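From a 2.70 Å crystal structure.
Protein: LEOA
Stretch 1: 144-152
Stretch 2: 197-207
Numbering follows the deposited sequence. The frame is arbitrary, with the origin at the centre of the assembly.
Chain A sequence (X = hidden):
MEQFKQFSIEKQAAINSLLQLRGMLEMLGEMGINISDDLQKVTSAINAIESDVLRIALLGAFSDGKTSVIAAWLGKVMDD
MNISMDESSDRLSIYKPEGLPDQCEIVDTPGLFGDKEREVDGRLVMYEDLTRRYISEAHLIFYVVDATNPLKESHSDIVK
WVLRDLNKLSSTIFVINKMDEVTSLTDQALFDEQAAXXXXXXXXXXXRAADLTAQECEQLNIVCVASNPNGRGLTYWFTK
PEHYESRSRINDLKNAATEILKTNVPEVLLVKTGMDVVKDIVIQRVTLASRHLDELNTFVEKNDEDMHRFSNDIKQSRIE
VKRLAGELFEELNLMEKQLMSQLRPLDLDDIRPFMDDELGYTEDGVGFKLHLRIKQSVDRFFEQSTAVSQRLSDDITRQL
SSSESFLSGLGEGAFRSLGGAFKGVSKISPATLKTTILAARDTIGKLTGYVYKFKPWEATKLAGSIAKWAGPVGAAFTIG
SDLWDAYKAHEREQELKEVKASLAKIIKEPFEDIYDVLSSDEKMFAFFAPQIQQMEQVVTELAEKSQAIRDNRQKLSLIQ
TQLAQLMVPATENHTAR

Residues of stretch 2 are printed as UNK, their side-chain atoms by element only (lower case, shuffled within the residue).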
ATOM      1  N   VAL A 144     -11.499  12.927  47.543  1.00 32.47           N
ATOM      2  CA  VAL A 144     -11.782  14.217  48.160  1.00 34.13           C
ATOM      3  C   VAL A 144     -10.890  14.418  49.360  1.00 36.82           C
ATOM      4  O   VAL A 144     -10.884  13.585  50.282  1.00 40.62           O
ATOM      5  CB  VAL A 144     -13.236  14.319  48.620  1.00 34.47           C
ATOM      6  CG1 VAL A 144     -13.446  15.603  49.399  1.00 35.34           C
ATOM      7  CG2 VAL A 144     -14.177  14.268  47.433  1.00 33.87           C
ATOM      8  N   VAL A 145     -10.161  15.536  49.349  1.00 39.44           N
ATOM      9  CA  VAL A 145      -9.210  15.892  50.420  1.00 39.54           C
ATOM     10  C   VAL A 145      -9.521  17.276  51.034  1.00 40.99           C
ATOM     11  O   VAL A 145     -10.559  17.878  50.724  1.00 40.18           O
ATOM     12  CB  VAL A 145      -7.756  15.833  49.913  1.00 37.32           C
ATOM     13  CG1 VAL A 145      -7.454  14.447  49.377  1.00 37.63           C
ATOM     14  CG2 VAL A 145      -7.497  16.891  48.860  1.00 37.02           C
ATOM     15  N   ASP A 146      -8.632  17.748  51.918  1.00 42.69           N
ATOM     16  CA  ASP A 146      -8.847  18.971  52.684  1.00 41.37           C
ATOM     17  C   ASP A 146      -8.047  20.087  52.094  1.00 39.22           C
ATOM     18  O   ASP A 146      -6.976  19.882  51.537  1.00 39.20           O
ATOM     19  CB  ASP A 146      -8.465  18.785  54.170  1.00 45.57           C
ATOM     20  CG  ASP A 146      -9.243  19.737  55.116  1.00 47.31           C
ATOM     21  OD1 ASP A 146      -8.927  20.948  55.147  1.00 48.44           O
ATOM     22  OD2 ASP A 146     -10.169  19.267  55.834  1.00 48.15           O
ATOM     23  N   ALA A 147      -8.577  21.286  52.229  1.00 38.82           N
ATOM     24  CA  ALA A 147      -7.896  22.467  51.760  1.00 40.12           C
ATOM     25  C   ALA A 147      -6.753  22.908  52.690  1.00 41.21           C
ATOM     26  O   ALA A 147      -5.697  23.352  52.226  1.00 38.13           O
ATOM     27  CB  ALA A 147      -8.907  23.580  51.627  1.00 42.05           C
ATOM     28  N   THR A 148      -6.979  22.826  54.000  1.00 43.85           N
ATOM     29  CA  THR A 148      -5.974  23.275  54.970  1.00 48.62           C
ATOM     30  C   THR A 148      -4.712  22.425  54.894  1.00 45.38           C
ATOM     31  O   THR A 148      -3.613  22.952  54.809  1.00 43.30           O
ATOM     32  CB  THR A 148      -6.511  23.257  56.421  1.00 53.07           C
ATOM     33  OG1 THR A 148      -7.133  21.993  56.702  1.00 57.23           O
ATOM     34  CG2 THR A 148      -7.529  24.368  56.626  1.00 58.17           C
ATOM     35  N   ASN A 149      -4.886  21.108  54.930  1.00 42.72           N
ATOM     36  CA  ASN A 149      -3.764  20.171  54.899  1.00 43.20           C
ATOM     37  C   ASN A 149      -4.096  18.985  53.968  1.00 42.50           C
ATOM     38  O   ASN A 149      -4.460  17.900  54.436  1.00 41.24           O
ATOM     39  CB  ASN A 149      -3.446  19.706  56.327  1.00 41.79           C
ATOM     40  CG  ASN A 149      -2.347  18.660  56.382  1.00 41.13           C
ATOM     41  OD1 ASN A 149      -1.386  18.684  55.602  1.00 41.68           O
ATOM     42  ND2 ASN A 149      -2.480  17.732  57.319  1.00 40.50           N
ATOM     43  N   PRO A 150      -4.004  19.208  52.641  1.00 42.50           N
ATOM     44  CA  PRO A 150      -4.439  18.226  51.636  1.00 41.60           C
ATOM     45  C   PRO A 150      -3.786  16.849  51.747  1.00 41.43           C
ATOM     46  O   PRO A 150      -2.566  16.732  51.668  1.00 42.22           O
ATOM     47  CB  PRO A 150      -4.067  18.892  50.304  1.00 40.26           C
ATOM     48  CG  PRO A 150      -3.107  19.970  50.655  1.00 41.14           C
ATOM     49  CD  PRO A 150      -3.553  20.451  51.995  1.00 41.82           C
ATOM     50  N   LEU A 151      -4.625  15.837  51.954  1.00 39.38           N
ATOM     51  CA  LEU A 151      -4.251  14.429  51.940  1.00 38.08           C
ATOM     52  C   LEU A 151      -3.809  14.025  53.311  1.00 37.29           C
ATOM     53  O   LEU A 151      -2.745  14.404  53.744  1.00 38.32           O
ATOM     54  CB  LEU A 151      -3.161  14.102  50.900  1.00 38.53           C
ATOM     55  CG  LEU A 151      -2.879  12.605  50.700  1.00 36.88           C
ATOM     56  CD1 LEU A 151      -4.124  11.891  50.227  1.00 36.75           C
ATOM     57  CD2 LEU A 151      -1.743  12.360  49.733  1.00 36.62           C
ATOM     58  N   LYS A 152      -4.631  13.234  53.983  1.00 41.52           N
ATOM     59  CA  LYS A 152      -4.332  12.793  55.333  1.00 45.05           C
ATOM     60  C   LYS A 152      -3.071  11.957  55.393  1.00 48.03           C
ATOM     61  O   LYS A 152      -2.720  11.268  54.443  1.00 49.22           O
ATOM     62  CB  LYS A 152      -5.516  12.044  55.935  1.00 46.66           C
ATOM     63  CG  LYS A 152      -6.672  12.983  56.255  1.00 50.62           C
ATOM     64  CD  LYS A 152      -7.844  12.263  56.911  1.00 54.07           C
ATOM     65  CE  LYS A 152      -8.892  13.246  57.444  1.00 56.09           C
ATOM     66  NZ  LYS A 152      -8.653  13.696  58.843  1.00 54.25           N
ATOM     67  N   UNK A 197      -1.171  27.022  44.475  1.00 43.29           N
ATOM     68  CA  UNK A 197      -0.182  26.602  45.471  1.00 42.42           C
ATOM     69  C   UNK A 197      -0.619  25.287  46.102  1.00 41.33           C
ATOM     70  O   UNK A 197       0.198  24.376  46.248  1.00 41.91           O
ATOM     71  c   UNK A 197       0.065  27.693  46.543  1.00 43.09           C
ATOM     72  c   UNK A 197       0.726  28.905  45.888  1.00 44.71           C
ATOM     73  c   UNK A 197       0.977  27.201  47.660  1.00 42.81           C
ATOM     74  c   UNK A 197       1.080  30.029  46.837  1.00 47.07           C
ATOM     75  N   UNK A 198      -1.899  25.177  46.443  1.00 38.97           N
ATOM     76  CA  UNK A 198      -2.444  23.926  46.963  1.00 38.83           C
ATOM     77  C   UNK A 198      -2.407  22.812  45.931  1.00 39.62           C
ATOM     78  O   UNK A 198      -2.140  21.679  46.284  1.00 39.43           O
ATOM     79  c   UNK A 198      -3.861  24.119  47.469  1.00 39.06           C
ATOM     80  c   UNK A 198      -3.564  24.371  49.958  1.00 41.66           C
ATOM     81  n   UNK A 198      -3.153  24.607  52.397  1.00 41.99           N
ATOM     82  c   UNK A 198      -3.565  25.307  51.151  1.00 42.40           C
ATOM     83  c   UNK A 198      -3.941  25.072  48.663  1.00 40.52           C
ATOM     84  N   UNK A 199      -2.657  23.122  44.661  1.00 41.96           N
ATOM     85  CA  UNK A 199      -2.512  22.116  43.590  1.00 42.41           C
ATOM     86  C   UNK A 199      -1.081  21.615  43.504  1.00 40.04           C
ATOM     87  O   UNK A 199      -0.850  20.453  43.238  1.00 42.55           O
ATOM     88  c   UNK A 199      -4.460  22.539  41.969  1.00 53.77           C
ATOM     89  c   UNK A 199      -2.952  22.660  42.220  1.00 47.12           C
ATOM     90  c   UNK A 199      -5.015  23.115  39.542  1.00 60.54           C
ATOM     91  c   UNK A 199      -5.044  23.571  40.998  1.00 57.42           C
ATOM     92  n   UNK A 199      -5.709  24.105  38.669  1.00 61.47           N
ATOM     93  N   UNK A 200      -0.120  22.494  43.738  1.00 37.40           N
ATOM     94  CA  UNK A 200       1.283  22.126  43.679  1.00 35.70           C
ATOM     95  C   UNK A 200       1.703  21.275  44.858  1.00 32.63           C
ATOM     96  O   UNK A 200       2.467  20.356  44.697  1.00 29.73           O
ATOM     97  c   UNK A 200       2.144  23.373  43.610  1.00 37.12           C
ATOM     98  N   UNK A 201       1.227  21.625  46.045  1.00 33.74           N
ATOM     99  CA  UNK A 201       1.529  20.887  47.264  1.00 32.57           C
ATOM    100  C   UNK A 201       1.048  19.453  47.202  1.00 32.62           C
ATOM    101  O   UNK A 201       1.840  18.528  47.383  1.00 32.59           O
ATOM    102  c   UNK A 201       1.356  20.988  49.780  1.00 34.27           C
ATOM    103  n   UNK A 201       2.663  21.009  50.008  1.00 33.94           N
ATOM    104  c   UNK A 201       0.886  21.570  48.469  1.00 33.51           C
ATOM    105  o   UNK A 201       0.559  20.523  50.574  1.00 36.90           O
ATOM    106  N   UNK A 202      -0.248  19.276  46.929  1.00 32.37           N
ATOM    107  CA  UNK A 202      -0.850  17.953  46.768  1.00 31.34           C
ATOM    108  C   UNK A 202      -0.199  17.156  45.668  1.00 31.61           C
ATOM    109  O   UNK A 202      -0.081  15.929  45.756  1.00 30.90           O
ATOM    110  c   UNK A 202      -2.330  18.067  46.439  1.00 31.54           C
ATOM    111  c   UNK A 202      -3.078  16.749  46.259  1.00 30.54           C
ATOM    112  c   UNK A 202      -4.518  17.019  45.894  1.00 31.65           C
ATOM    113  c   UNK A 202      -3.011  15.931  47.532  1.00 29.68           C
ATOM    114  N   UNK A 203       0.199  17.852  44.618  1.00 32.76           N
ATOM    115  CA  UNK A 203       0.890  17.207  43.510  1.00 33.94           C
ATOM    116  C   UNK A 203       2.136  16.528  44.037  1.00 31.31           C
ATOM    117  O   UNK A 203       2.386  15.375  43.733  1.00 33.62           O
ATOM    118  c   UNK A 203       1.403  18.615  39.935  1.00 46.80           C
ATOM    119  c   UNK A 203       1.632  17.634  41.093  1.00 43.05           C
ATOM    120  c   UNK A 203       1.220  18.224  42.424  1.00 37.28           C
ATOM    121  c   UNK A 203      -0.049  18.603  39.467  1.00 48.59           C
ATOM    122  n   UNK A 203      -0.266  19.482  38.280  1.00 52.06           N
ATOM    123  N   UNK A 204       2.888  17.219  44.877  1.00 28.89           N
ATOM    124  CA  UNK A 204       4.097  16.655  45.442  1.00 27.90           C
ATOM    125  C   UNK A 204       3.888  15.486  46.387  1.00 27.43           C
ATOM    126  O   UNK A 204       4.636  14.520  46.332  1.00 27.05           O
ATOM    127  N   UNK A 205       2.889  15.562  47.261  1.00 25.29           N
ATOM    128  CA  UNK A 205       2.548  14.417  48.115  1.00 25.18           C
ATOM    129  C   UNK A 205       2.063  13.186  47.343  1.00 26.74           C
ATOM    130  O   UNK A 205       2.231  12.061  47.786  1.00 28.09           O
ATOM    131  c   UNK A 205       1.768  16.026  49.931  1.00 25.35           C
ATOM    132  c   UNK A 205       1.462  14.781  49.117  1.00 24.82           C
ATOM    133  c   UNK A 205       0.720  16.244  50.984  1.00 24.83           C
ATOM    134  c   UNK A 205       0.892  17.579  51.634  1.00 25.54           C
ATOM    135  n   UNK A 205      -0.174  17.776  52.657  1.00 27.04           N
ATOM    136  N   UNK A 206       1.410  13.371  46.207  1.00 28.41           N
ATOM    137  CA  UNK A 206       0.885  12.219  45.505  1.00 27.88           C
ATOM    138  C   UNK A 206       2.040  11.594  44.813  1.00 28.29           C
ATOM    139  O   UNK A 206       2.199  10.386  44.856  1.00 28.90           O
ATOM    140  c   UNK A 206      -1.486  13.147  45.110  1.00 29.18           C
ATOM    141  c   UNK A 206      -2.226  12.058  45.883  1.00 30.25           C
ATOM    142  c   UNK A 206      -0.191  12.607  44.503  1.00 28.84           C
ATOM    143  c   UNK A 206      -2.368  13.721  44.018  1.00 28.39           C
ATOM    144  N   UNK A 207       2.884  12.417  44.205  1.00 28.81           N
ATOM    145  CA  UNK A 207       3.980  11.882  43.431  1.00 29.15           C
ATOM    146  C   UNK A 207       4.850  11.010  44.299  1.00 30.50           C
ATOM    147  O   UNK A 207       5.412  10.010  43.839  1.00 32.98           O
ATOM    148  o   UNK A 207       8.003  11.847  43.739  1.00 33.65           O
ATOM    149  n   UNK A 207       7.191  11.939  41.671  1.00 35.10           N
ATOM    150  c   UNK A 207       7.197  12.296  42.936  1.00 32.08           C
ATOM    151  c   UNK A 207       6.142  13.291  43.357  1.00 30.91           C
ATOM    152  c   UNK A 207       4.786  12.987  42.760  1.00 30.46           C
TER

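Position 197 has four side-chain carbons, forked at the first, with one arm two carbons long. They stay out of reach of stretch 1. This is Ile197.

Position 198 carries four carbons in a row ending in a nitrogen. The chain starts toward stretch 1, and its nitrogen lies 2.8 Å from the backbone O of Ala147. This is Lys198. Its NZ donates a hydrogen bond to that oxygen, and NZ also lies 3.0 Å from the O of Thr148.

Position 199 again has four carbons in a row and a terminal nitrogen, but its CA-to-CB bond points away and nothing of stretch 1 is touched. This is Lys199.

Position 200 has a single side-chain carbon, out of reach. This is Ala200.

Position 201 has two carbons, the second carrying one oxygen and one nitrogen. The oxygen lies 3.7 Å from CG of Pro150. Such a short amide is Asn201.

Position 202 has four carbons forked at the second. The fork reaches Val145, Pro150 and Leu151. This is Leu202. Its CD1 is 3.8 Å from CB of Leu151 and 4.2 Å from CB of Pro150; its CD2 is 4.2 Å from CG2 of Val145.

Position 203 has four carbons in a row and a terminal nitrogen, out of reach. This is Lys203.

Position 204 has no side-chain atoms, so it is Gly204. Stretch 1 would leave room for a CB here.

Position 205 has four carbons in a row ending in a nitrogen, which lies 2.8 Å from the backbone O of Pro150. This is Lys205. Its NZ donates a hydrogen bond to that oxygen and lies 3.3 Å from OD1 of Asn149. The chain is extended, with chi2 to chi4 all t.

Position 206 has four carbons forked at the second. The nearest is 3.9 Å from CD2 of Leu151. This is Leu206, and the atom is its CD2.

Position 207 has three carbons, the third carrying one oxygen and one nitrogen. It is out of reach. This is Gln207.

The contact joins one side of a helix to the end of a strand and the loop after it. Leu202 packs against Val145, Pro150 and Leu151, and Leu206 extends the apolar patch along Leu151. Lys198 and Lys205 hold backbone oxygens of the loop, giving their charged ends polar partners. Within stretch 1, Thr148, in the loop, donates from OG1 (2.6 Å) and N (2.9 Å) to OD1 of Asp146, at the end of the strand, which ties the turn together beside Ala147. The two stretches bury 427 Å² in total.

Stretch 2 (197-207) IKKANLKGKLQ
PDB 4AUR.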